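Local atomic coordinates of ectonucleotide pyrophosphatase/phosphodiesterase family member 5 (Mus musculus, PDB entry 5VEN), a protein that probably hydrolyses phosphodiester bonds as a zinc-dependent ectoenzyme of the nucleotide pyrophosphatase/phosphodiesterase family, with restricted activity toward nucleotides. Residues 17-22 with 217-222; 22-27 with 335-340; 11-16 with 165-170; 121-126 with 139-144. All coordinates share one frame; numbering follows the deposited sequence.

Contact 1 of 4, residues 17-22 with 217-222; sequences LVVSFD and VNLIVT. With ZN (zinc ion), chain L.
Leu17 packs beside Leu219 where strand 17-21 runs parallel to strand 217-222, the two axes 18° apart. Traced outward, Leu17 CB rests 3.8 Å from CG1 of Val217, and Leu17 CG then comes to 4.0 Å from CD1 of Leu219. At the tip the branches part: Leu17 CD2 meets the same Leu219 CD1, whereas Leu17 CD1 turns to the carbonyl oxygen of Gly169 on the strand beyond. Both leucines hold CG anti to the backbone N (chi1 171° in Leu17, 172° in Leu219), which lays their side chains side by side, pointing the same way. Leu219 CD1 also reaches Val19 CG2, at 3.6 Å, so one methyl serves both Leu17 and Val19. Farther along, Val221 CG1 sits at the edge of the Phe21 ring. Helix 190-210 covers this face, with Leu204 on Val19 and Leu201 on Val221.

Five backbone hydrogen bonds join the strands, among them Ile220 N to Leu17 O at 2.8 Å; the last, Phe21 N to Thr222 O, is longer at 3.2 Å. On the opposite face the polar tips find partners outside the pair, Ser20 OG with His62 and Thr222 OG1 with Ile337 O. Just past the strand end, Asp22 OD1 binds the zinc ion at 2.0 Å, alongside Thr58, Asp224 and His225. Zinc ligands following the C-terminal ends of neighbouring parallel strands, Asp22 and Asp224, fit the alkaline phosphatase-like core of this family.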
# COMPACT_ATOMS: atom_id res chain seq x y z
N LEU A 17 -7.40 11.36 -9.12
CA LEU A 17 -6.50 11.59 -8.00
C LEU A 17 -6.65 10.43 -7.02
O LEU A 17 -7.75 10.22 -6.48
CB LEU A 17 -6.84 12.90 -7.30
CG LEU A 17 -6.12 13.16 -5.99
CD1 LEU A 17 -4.60 13.12 -6.12
CD2 LEU A 17 -6.55 14.48 -5.38
N VAL A 18 -5.56 9.69 -6.80
CA VAL A 18 -5.52 8.58 -5.84
C VAL A 18 -4.83 9.09 -4.58
O VAL A 18 -3.70 9.58 -4.63
CB VAL A 18 -4.81 7.35 -6.41
CG1 VAL A 18 -4.86 6.22 -5.40
CG2 VAL A 18 -5.42 6.91 -7.78
N VAL A 19 -5.53 8.97 -3.46
CA VAL A 19 -5.03 9.38 -2.16
C VAL A 19 -4.85 8.13 -1.31
O VAL A 19 -5.78 7.33 -1.17
CB VAL A 19 -5.99 10.35 -1.46
CG1 VAL A 19 -5.37 10.77 -0.14
CG2 VAL A 19 -6.29 11.56 -2.29
N SER A 20 -3.68 7.97 -0.73
CA SER A 20 -3.42 6.89 0.21
C SER A 20 -3.07 7.49 1.57
O SER A 20 -2.08 8.22 1.70
CB SER A 20 -2.31 5.98 -0.26
OG SER A 20 -2.03 5.03 0.74
N PHE A 21 -3.93 7.21 2.56
CA PHE A 21 -3.60 7.45 3.96
C PHE A 21 -3.05 6.15 4.49
O PHE A 21 -3.79 5.17 4.59
CB PHE A 21 -4.83 7.89 4.74
CG PHE A 21 -5.35 9.24 4.36
CD1 PHE A 21 -4.66 10.40 4.71
CD2 PHE A 21 -6.53 9.36 3.65
CE1 PHE A 21 -5.16 11.65 4.36
CE2 PHE A 21 -7.02 10.61 3.32
CZ PHE A 21 -6.33 11.73 3.63
N ASP A 22 -1.73 6.10 4.75
CA ASP A 22 -1.08 4.84 5.10
C ASP A 22 -1.74 4.21 6.32
O ASP A 22 -2.02 4.89 7.31
CB ASP A 22 0.41 5.09 5.36
CG ASP A 22 1.23 3.84 5.17
OD1 ASP A 22 0.94 2.85 5.87
OD2 ASP A 22 2.14 3.82 4.32
N VAL A 217 -12.66 15.79 -11.21
CA VAL A 217 -11.62 14.82 -10.86
C VAL A 217 -12.29 13.65 -10.17
O VAL A 217 -13.14 13.83 -9.28
CB VAL A 217 -10.55 15.45 -9.95
CG1 VAL A 217 -9.54 14.37 -9.45
CG2 VAL A 217 -9.83 16.55 -10.70
N ASN A 218 -11.95 12.44 -10.60
CA ASN A 218 -12.36 11.25 -9.86
C ASN A 218 -11.39 11.05 -8.70
O ASN A 218 -10.22 10.71 -8.90
CB ASN A 218 -12.41 10.06 -10.80
CG ASN A 218 -13.45 10.22 -11.87
OD1 ASN A 218 -14.63 10.13 -11.58
ND2 ASN A 218 -13.01 10.52 -13.09
N LEU A 219 -11.88 11.30 -7.48
CA LEU A 219 -11.09 11.20 -6.26
C LEU A 219 -11.26 9.80 -5.67
O LEU A 219 -12.38 9.40 -5.35
CB LEU A 219 -11.55 12.26 -5.26
CG LEU A 219 -10.93 12.12 -3.86
CD1 LEU A 219 -9.41 12.38 -3.91
CD2 LEU A 219 -11.58 13.06 -2.90
N ILE A 220 -10.16 9.07 -5.54
CA ILE A 220 -10.15 7.72 -4.97
C ILE A 220 -9.35 7.80 -3.69
O ILE A 220 -8.18 8.20 -3.71
CB ILE A 220 -9.54 6.70 -5.94
CG1 ILE A 220 -10.42 6.64 -7.19
CG2 ILE A 220 -9.37 5.30 -5.25
CD1 ILE A 220 -9.83 5.87 -8.33
N VAL A 221 -9.97 7.42 -2.57
CA VAL A 221 -9.32 7.48 -1.26
C VAL A 221 -9.18 6.06 -0.75
O VAL A 221 -10.19 5.34 -0.60
CB VAL A 221 -10.11 8.34 -0.27
CG1 VAL A 221 -9.38 8.38 1.07
CG2 VAL A 221 -10.36 9.75 -0.82
N THR A 222 -7.95 5.62 -0.52
CA THR A 222 -7.75 4.24 -0.10
C THR A 222 -6.51 4.18 0.79
O THR A 222 -6.06 5.20 1.33
CB THR A 222 -7.69 3.33 -1.34
OG1 THR A 222 -7.71 1.95 -0.95
CG2 THR A 222 -6.47 3.62 -2.23
ZN ZN L . 1.75 1.28 4.96
O HOH W 1 3.35 1.37 6.96

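Contact 2 of 4, residues 22-27 with 335-340; sequences DGFRWD and HPIFLA. With ZN (zinc ion), chain L.
Phe24 holds CG anti to its own N (chi1 -160°), while Ile337 puts CG1 between its N and carbonyl carbon (chi1 52°), which brings CG1 to the Phe24 ring; the extended chi2 (161°) then carries Ile337 CD1 over one ring face, 3.9 Å from the centroid. The approach is offset toward the rim, a CH-pi contact, and the second branch, Ile337 CG2, comes within 3.4 Å of Phe24 CD1. The rings of Phe24 and Phe37 also meet, and Ile337 touches Phe37 as well. With an alanine here in place of Phe24, Ile337 CD1 and CG2 would probably lose the ring they rest on, leaving a gap between Ile337 and Phe37.

Beside this pair the backbones are bridged by two bonds, Ile337 N to Phe24 O at 3.1 Å and Trp26 N to His335 O at 2.9 Å. The same His335 oxygen lies in the plane of the indole, at its edge, 3.4 Å from Trp26 CD1. Within the loop, Arg25 NE forms a salt bridge with Asp27 OD2 at 2.7 Å, almost in the guanidinium plane, and His335 ND1 is taken up by Gln49.

Apolar cover over paired, buried backbone groups joins this irregular loop to residues 335-337, which lead into strand 338-341. The loop begins at the zinc ligand Asp22, and hydrogen bonds from Gly23 N to Asp224 OD1 and from Phe24 N to Ser223 OG link it to the zinc-binding segment.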
# COMPACT_ATOMS: atom_id res chain seq x y z
N ASP A 22 -1.73 6.10 4.75
CA ASP A 22 -1.08 4.84 5.10
C ASP A 22 -1.74 4.21 6.32
O ASP A 22 -2.02 4.89 7.31
CB ASP A 22 0.41 5.09 5.36
CG ASP A 22 1.23 3.84 5.17
OD1 ASP A 22 0.94 2.85 5.87
OD2 ASP A 22 2.14 3.82 4.32
N GLY A 23 -2.00 2.91 6.24
CA GLY A 23 -2.45 2.15 7.40
C GLY A 23 -3.84 2.51 7.84
O GLY A 23 -4.14 2.42 9.04
N PHE A 24 -4.73 2.86 6.91
CA PHE A 24 -6.10 3.24 7.26
C PHE A 24 -6.97 1.99 7.14
O PHE A 24 -7.47 1.63 6.06
CB PHE A 24 -6.61 4.39 6.39
CG PHE A 24 -7.77 5.13 6.98
CD1 PHE A 24 -9.01 4.49 7.19
CD2 PHE A 24 -7.63 6.46 7.35
CE1 PHE A 24 -10.07 5.20 7.71
CE2 PHE A 24 -8.72 7.16 7.89
CZ PHE A 24 -9.92 6.50 8.07
N ARG A 25 -7.11 1.30 8.27
CA ARG A 25 -7.91 0.08 8.34
C ARG A 25 -9.37 0.38 7.99
O ARG A 25 -9.91 1.42 8.34
CB ARG A 25 -7.82 -0.52 9.76
CG ARG A 25 -8.25 -1.94 9.84
CD ARG A 25 -7.87 -2.52 11.23
NE ARG A 25 -8.84 -2.15 12.24
CZ ARG A 25 -8.73 -2.46 13.54
NH1 ARG A 25 -7.65 -3.07 14.01
NH2 ARG A 25 -9.73 -2.12 14.39
N TRP A 26 -9.99 -0.56 7.28
CA TRP A 26 -11.33 -0.38 6.74
C TRP A 26 -12.37 0.09 7.78
O TRP A 26 -13.27 0.87 7.44
CB TRP A 26 -11.80 -1.68 6.08
CG TRP A 26 -12.05 -2.77 7.11
CD1 TRP A 26 -11.12 -3.54 7.75
CD2 TRP A 26 -13.31 -3.13 7.65
NE1 TRP A 26 -11.74 -4.39 8.65
CE2 TRP A 26 -13.08 -4.14 8.63
CE3 TRP A 26 -14.62 -2.72 7.39
CZ2 TRP A 26 -14.11 -4.75 9.33
CZ3 TRP A 26 -15.66 -3.34 8.11
CH2 TRP A 26 -15.39 -4.33 9.07
N ASP A 27 -12.28 -0.35 9.03
CA ASP A 27 -13.28 -0.01 10.05
C ASP A 27 -12.94 1.24 10.87
O ASP A 27 -13.72 1.64 11.76
CB ASP A 27 -13.50 -1.20 10.97
CG ASP A 27 -12.24 -1.57 11.74
OD1 ASP A 27 -12.34 -2.33 12.73
OD2 ASP A 27 -11.16 -1.06 11.38
N HIS A 335 -7.11 -5.26 6.08
CA HIS A 335 -7.76 -4.68 4.89
C HIS A 335 -7.90 -3.16 4.99
O HIS A 335 -8.32 -2.63 6.05
CB HIS A 335 -9.12 -5.31 4.67
CG HIS A 335 -9.05 -6.77 4.33
ND1 HIS A 335 -10.16 -7.57 4.29
CD2 HIS A 335 -8.01 -7.55 3.97
CE1 HIS A 335 -9.81 -8.79 3.94
NE2 HIS A 335 -8.50 -8.81 3.74
N PRO A 336 -7.60 -2.45 3.89
CA PRO A 336 -7.71 -0.98 3.84
C PRO A 336 -9.11 -0.46 3.47
O PRO A 336 -9.93 -1.15 2.87
CB PRO A 336 -6.73 -0.61 2.73
CG PRO A 336 -6.86 -1.77 1.78
CD PRO A 336 -7.03 -3.00 2.65
N ILE A 337 -9.34 0.81 3.78
CA ILE A 337 -10.53 1.51 3.25
C ILE A 337 -10.45 1.61 1.74
O ILE A 337 -9.36 1.61 1.14
CB ILE A 337 -10.72 2.92 3.83
CG1 ILE A 337 -9.42 3.74 3.67
CG2 ILE A 337 -11.21 2.87 5.24
CD1 ILE A 337 -9.60 5.20 3.77
N PHE A 338 -11.61 1.79 1.13
CA PHE A 338 -11.71 2.23 -0.27
C PHE A 338 -13.01 3.01 -0.45
O PHE A 338 -14.10 2.46 -0.22
CB PHE A 338 -11.67 1.07 -1.24
CG PHE A 338 -11.72 1.48 -2.69
CD1 PHE A 338 -10.55 1.65 -3.40
CD2 PHE A 338 -12.92 1.74 -3.32
CE1 PHE A 338 -10.58 2.03 -4.74
CE2 PHE A 338 -12.95 2.11 -4.67
CZ PHE A 338 -11.78 2.26 -5.36
N LEU A 339 -12.90 4.26 -0.90
CA LEU A 339 -14.06 5.05 -1.27
C LEU A 339 -13.66 5.99 -2.40
O LEU A 339 -12.48 6.26 -2.63
CB LEU A 339 -14.65 5.82 -0.07
CG LEU A 339 -13.84 6.84 0.68
CD1 LEU A 339 -14.80 7.67 1.56
CD2 LEU A 339 -12.74 6.17 1.52
N ALA A 340 -14.66 6.48 -3.13
CA ALA A 340 -14.37 7.31 -4.29
C ALA A 340 -15.54 8.23 -4.58
O ALA A 340 -16.69 7.94 -4.24
CB ALA A 340 -14.05 6.46 -5.53
ZN ZN L . 1.75 1.28 4.96
O HOH W 1 3.35 1.37 6.96

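Contact 3 of 4, residues 11-16 with 165-170; sequences PEEQKV and PINLGF
Glu13 and Asn167 cross at about a right angle, the carboxylate of the one laid against the CB of the other, with Glu13 CD 3.8 Å from Asn167 CB. Each places its CG between the backbone N and the carbonyl carbon (chi1 63° in Glu13, 65° in Asn167), and the Glu13 chain is extended beyond CG. The carboxylate and amide planes stand 33° apart, and one water joins their polar ends, accepting from Asn167 ND2 at 2.9 Å and donating to both Glu13 OE1 and Gln14 O; another donates to Glu13 OE2 and, at 2.7 Å, to Ile166 O. The amide oxygen of Asn167 is hydrogen-bonded to Asn113 ND2.

Deeper in, two neighbouring inner strands of the mixed sheet begin their parallel pairing. Val16 N donates to Asn167 O and Gly169 N to Val16 O, each at 2.9 Å, while Leu168 CD1 approaches Val16 CB at 4.2 Å on the face where both side chains lie. Lys15 CB rests 3.6 Å from Asn167 O.

Polarity therefore falls off along the contact. Near its exposed start, a probably charged carboxylate is solvated by waters that also serve backbone carbonyls; where strands 15-16 and 168-170 pair, direct backbone hydrogen bonds and aliphatic packing take over.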
# COMPACT_ATOMS: atom_id res chain seq x y z
N PRO A 11 -14.80 20.26 -23.15
CA PRO A 11 -14.70 18.87 -22.66
C PRO A 11 -13.30 18.64 -22.11
O PRO A 11 -12.31 18.86 -22.81
CB PRO A 11 -14.98 18.03 -23.91
CG PRO A 11 -14.45 18.88 -25.04
CD PRO A 11 -14.75 20.32 -24.63
N GLU A 12 -13.24 18.23 -20.85
CA GLU A 12 -11.96 17.97 -20.21
C GLU A 12 -11.65 16.49 -20.32
O GLU A 12 -12.54 15.63 -20.39
CB GLU A 12 -11.98 18.41 -18.74
CG GLU A 12 -11.78 19.94 -18.58
CD GLU A 12 -11.53 20.39 -17.14
OE1 GLU A 12 -10.89 19.65 -16.37
OE2 GLU A 12 -11.97 21.50 -16.77
N GLU A 13 -10.36 16.19 -20.39
CA GLU A 13 -9.98 14.79 -20.32
C GLU A 13 -10.38 14.25 -18.95
O GLU A 13 -10.59 14.99 -17.99
CB GLU A 13 -8.49 14.63 -20.57
CG GLU A 13 -7.60 15.31 -19.54
CD GLU A 13 -6.15 15.20 -19.92
OE1 GLU A 13 -5.79 14.17 -20.52
OE2 GLU A 13 -5.38 16.15 -19.66
N GLN A 14 -10.52 12.94 -18.88
CA GLN A 14 -10.84 12.34 -17.61
C GLN A 14 -9.63 12.48 -16.68
O GLN A 14 -8.48 12.48 -17.13
CB GLN A 14 -11.25 10.88 -17.80
CG GLN A 14 -12.18 10.33 -16.66
CD GLN A 14 -13.59 10.98 -16.64
OE1 GLN A 14 -14.40 10.71 -15.75
NE2 GLN A 14 -13.87 11.85 -17.61
N LYS A 15 -9.89 12.70 -15.41
CA LYS A 15 -8.83 12.89 -14.43
C LYS A 15 -9.07 12.01 -13.21
O LYS A 15 -10.21 11.76 -12.83
CB LYS A 15 -8.76 14.30 -13.97
CG LYS A 15 -8.50 15.26 -15.10
CD LYS A 15 -8.34 16.60 -14.51
CE LYS A 15 -9.65 17.23 -14.38
NZ LYS A 15 -9.97 17.78 -15.72
N VAL A 16 -7.98 11.59 -12.58
CA VAL A 16 -8.04 10.75 -11.39
C VAL A 16 -7.00 11.24 -10.39
O VAL A 16 -5.85 11.48 -10.76
CB VAL A 16 -7.77 9.27 -11.72
CG1 VAL A 16 -7.76 8.47 -10.43
CG2 VAL A 16 -8.77 8.73 -12.71
N PRO A 165 -1.61 20.52 -17.65
CA PRO A 165 -2.09 19.86 -16.43
C PRO A 165 -1.93 18.34 -16.46
O PRO A 165 -1.96 17.68 -17.50
CB PRO A 165 -3.56 20.26 -16.38
CG PRO A 165 -3.91 20.41 -17.83
CD PRO A 165 -2.72 20.97 -18.50
N ILE A 166 -1.76 17.78 -15.26
CA ILE A 166 -1.80 16.33 -15.12
C ILE A 166 -3.23 15.82 -15.24
O ILE A 166 -4.19 16.52 -14.92
CB ILE A 166 -1.18 15.88 -13.77
CG1 ILE A 166 -1.95 16.44 -12.57
CG2 ILE A 166 0.30 16.27 -13.71
CD1 ILE A 166 -1.54 15.75 -11.22
N ASN A 167 -3.37 14.57 -15.69
CA ASN A 167 -4.65 13.89 -15.62
C ASN A 167 -4.68 12.85 -14.51
O ASN A 167 -5.74 12.31 -14.23
CB ASN A 167 -4.97 13.19 -16.95
CG ASN A 167 -4.00 12.08 -17.28
OD1 ASN A 167 -2.86 12.07 -16.80
ND2 ASN A 167 -4.43 11.15 -18.12
N LEU A 168 -3.54 12.59 -13.88
CA LEU A 168 -3.39 11.50 -12.92
C LEU A 168 -2.48 11.98 -11.80
O LEU A 168 -1.30 12.29 -12.04
CB LEU A 168 -2.79 10.27 -13.60
CG LEU A 168 -2.40 9.10 -12.71
CD1 LEU A 168 -3.65 8.59 -11.95
CD2 LEU A 168 -1.78 7.98 -13.53
N GLY A 169 -3.02 12.02 -10.58
CA GLY A 169 -2.26 12.41 -9.42
C GLY A 169 -2.26 11.34 -8.34
O GLY A 169 -3.22 10.57 -8.19
N PHE A 170 -1.19 11.32 -7.56
CA PHE A 170 -1.02 10.42 -6.42
C PHE A 170 -0.62 11.25 -5.21
O PHE A 170 0.37 12.00 -5.26
CB PHE A 170 0.05 9.36 -6.69
CG PHE A 170 -0.33 8.41 -7.77
CD1 PHE A 170 -1.10 7.29 -7.49
CD2 PHE A 170 0.08 8.65 -9.09
CE1 PHE A 170 -1.46 6.40 -8.49
CE2 PHE A 170 -0.30 7.76 -10.10
CZ PHE A 170 -1.06 6.64 -9.81
O HOH W 2 -2.17 15.20 -18.70
O HOH W 3 -7.02 11.70 -19.32
O HOH W 4 -6.14 17.11 -16.74

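Contact 4 of 4, residues 121-126 with 139-144; sequences GAAMWP and YYLPYN. With NAG (2-acetamido-2-deoxy-beta-D-glucopyranose), chain O.
Met124 runs its side chain along the loop that follows Tyr140, and its terminal methyl is ringed by backbone and side-chain atoms: Met124 CE lies 3.4 Å from Pro142 O, 3.5 Å from Asn144 O and 3.8 Å from Leu141 CB. CG lies beside the backbone N (chi1 -54°) and the chain bends at chi2 (-51°), which puts the methyl there. Its sulfur accepts a weak hydrogen bond from Asn144 N at 3.6 Å and stands obliquely to the Tyr143 ring, SD 5.0 Å from the centroid, a Met-aromatic contact. The near edge of that ring is taken by the methionine backbone, Met124 O being 3.6 Å from Tyr143 CD2. A serine at Met124 would probably leave Leu141 CB without its methyl neighbour, Asn144 N without its weak sulfur acceptor and the Tyr143 ring without its sulfur contact.

What positions this group is a short parallel pairing just upstream. Ala122 N donates to Tyr139 O at 2.9 Å, and Leu141 N to Ala122 O. Beyond this the regular pairing ends, and a water accepts from Met124 N at 2.9 Å and reaches Leu141 O. Farther out, Tyr143 OH is bonded to Glu174, Tyr143 N to Asp129, and Ala123 and Leu141 pack against helix 149-160.

Asn144 carries an N-linked sugar on ND2, while its OD1 accepts from Ser146 N. The thioether thus packs against the backbone of residues 141-144, its sulfur a weak acceptor, in a segment that ends at the glycosylated asparagine and leads directly into the zinc ligand Glu145.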
# COMPACT_ATOMS: atom_id res chain seq x y z
N GLY A 121 1.41 13.32 -11.77
CA GLY A 121 2.07 13.97 -10.64
C GLY A 121 1.96 13.13 -9.39
O GLY A 121 0.94 12.49 -9.14
N ALA A 122 3.02 13.15 -8.59
CA ALA A 122 3.07 12.39 -7.34
C ALA A 122 3.59 13.24 -6.20
O ALA A 122 4.65 13.87 -6.32
CB ALA A 122 3.94 11.15 -7.49
N ALA A 123 2.86 13.22 -5.07
CA ALA A 123 3.22 13.96 -3.86
C ALA A 123 3.41 12.95 -2.72
O ALA A 123 2.49 12.66 -1.96
CB ALA A 123 2.20 15.02 -3.53
N MET A 124 4.61 12.36 -2.69
CA MET A 124 5.19 11.46 -1.66
C MET A 124 4.72 10.01 -1.79
O MET A 124 4.98 9.19 -0.90
CB MET A 124 4.93 12.01 -0.26
CG MET A 124 5.41 13.46 -0.09
SD MET A 124 7.11 13.68 -0.63
CE MET A 124 7.46 15.33 -0.03
N TRP A 125 4.10 9.65 -2.89
CA TRP A 125 3.65 8.29 -3.11
C TRP A 125 4.84 7.32 -3.12
O TRP A 125 5.80 7.55 -3.86
CB TRP A 125 2.91 8.22 -4.44
CG TRP A 125 2.31 6.87 -4.73
CD1 TRP A 125 2.91 5.81 -5.33
CD2 TRP A 125 0.97 6.45 -4.45
NE1 TRP A 125 2.04 4.75 -5.43
CE2 TRP A 125 0.83 5.12 -4.91
CE3 TRP A 125 -0.13 7.07 -3.85
CZ2 TRP A 125 -0.36 4.40 -4.79
CZ3 TRP A 125 -1.32 6.34 -3.74
CH2 TRP A 125 -1.42 5.05 -4.23
N PRO A 126 4.79 6.24 -2.34
CA PRO A 126 5.90 5.28 -2.31
C PRO A 126 6.33 4.83 -3.70
O PRO A 126 5.53 4.33 -4.49
CB PRO A 126 5.32 4.11 -1.50
CG PRO A 126 4.42 4.77 -0.58
CD PRO A 126 3.75 5.88 -1.37
N TYR A 139 5.69 15.11 -12.87
CA TYR A 139 5.98 15.92 -11.71
C TYR A 139 6.05 15.02 -10.48
O TYR A 139 5.16 14.18 -10.28
CB TYR A 139 4.90 16.98 -11.49
CG TYR A 139 4.53 17.87 -12.66
CD1 TYR A 139 5.22 19.05 -12.92
CD2 TYR A 139 3.47 17.56 -13.48
CE1 TYR A 139 4.85 19.89 -14.00
CE2 TYR A 139 3.08 18.39 -14.57
CZ TYR A 139 3.78 19.55 -14.81
OH TYR A 139 3.41 20.40 -15.87
N TYR A 140 7.07 15.21 -9.65
CA TYR A 140 7.09 14.48 -8.39
C TYR A 140 7.88 15.28 -7.35
O TYR A 140 8.66 16.18 -7.67
CB TYR A 140 7.68 13.08 -8.57
CG TYR A 140 9.14 13.08 -8.88
CD1 TYR A 140 10.07 12.99 -7.87
CD2 TYR A 140 9.61 13.27 -10.19
CE1 TYR A 140 11.41 13.01 -8.13
CE2 TYR A 140 10.94 13.29 -10.46
CZ TYR A 140 11.85 13.16 -9.42
OH TYR A 140 13.20 13.21 -9.66
N LEU A 141 7.65 14.91 -6.09
CA LEU A 141 8.41 15.44 -4.96
C LEU A 141 9.43 14.41 -4.47
O LEU A 141 9.08 13.23 -4.29
CB LEU A 141 7.49 15.81 -3.81
CG LEU A 141 6.32 16.73 -4.14
CD1 LEU A 141 5.57 17.02 -2.88
CD2 LEU A 141 6.74 18.06 -4.82
N PRO A 142 10.68 14.78 -4.23
CA PRO A 142 11.57 13.86 -3.51
C PRO A 142 10.94 13.51 -2.17
O PRO A 142 10.39 14.37 -1.49
CB PRO A 142 12.86 14.67 -3.34
CG PRO A 142 12.75 15.83 -4.31
CD PRO A 142 11.29 16.11 -4.44
N TYR A 143 10.99 12.22 -1.81
CA TYR A 143 10.30 11.81 -0.60
C TYR A 143 10.87 12.52 0.62
O TYR A 143 12.08 12.50 0.88
CB TYR A 143 10.34 10.29 -0.41
CG TYR A 143 9.51 9.95 0.81
CD1 TYR A 143 10.10 9.71 2.04
CD2 TYR A 143 8.13 10.01 0.75
CE1 TYR A 143 9.32 9.45 3.18
CE2 TYR A 143 7.34 9.75 1.86
CZ TYR A 143 7.95 9.48 3.08
OH TYR A 143 7.21 9.25 4.22
N ASN A 144 9.97 13.11 1.40
CA ASN A 144 10.34 13.76 2.64
C ASN A 144 9.12 13.78 3.55
O ASN A 144 8.14 14.51 3.32
CB ASN A 144 10.88 15.16 2.34
CG ASN A 144 11.33 15.88 3.56
OD1 ASN A 144 10.99 15.49 4.68
ND2 ASN A 144 12.08 16.93 3.37
C1 NAG O . 12.54 17.73 4.48
C2 NAG O . 13.94 18.19 4.19
C3 NAG O . 14.49 18.95 5.39
C4 NAG O . 13.57 20.13 5.72
C5 NAG O . 12.11 19.67 5.86
C6 NAG O . 11.13 20.82 6.01
C7 NAG O . 14.90 15.93 4.45
C8 NAG O . 15.79 14.90 3.82
N2 NAG O . 14.80 17.09 3.80
O3 NAG O . 15.78 19.41 5.05
O4 NAG O . 13.93 20.69 6.97
O5 NAG O . 11.69 18.89 4.73
O6 NAG O . 11.18 21.73 4.92
O7 NAG O . 14.31 15.72 5.51
O HOH W 5 6.79 11.99 -4.56

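From the N terminus, contact 3 comes first, closing a loop from residues 11-16 to 165-170 and bringing in strand 168-173. The chain runs straight on into contact 1, where 17-22 pairs with 217-222 on the other edge of strand 15-21; Asp22 then passes into contact 2, whose partner lies farthest along, at 335-340. These three loops cross one another, their second segments following in the same order as their first. Contact 4 is local, 121-126 with 139-144, and nests inside all three. All four reach one mixed sheet, in which strands 139-140, 120-123, 168-173, 15-21, 217-222 and 338-341 follow one another, contact 4 at one outer edge and contact 2 joining a loop to the approach to 338-341.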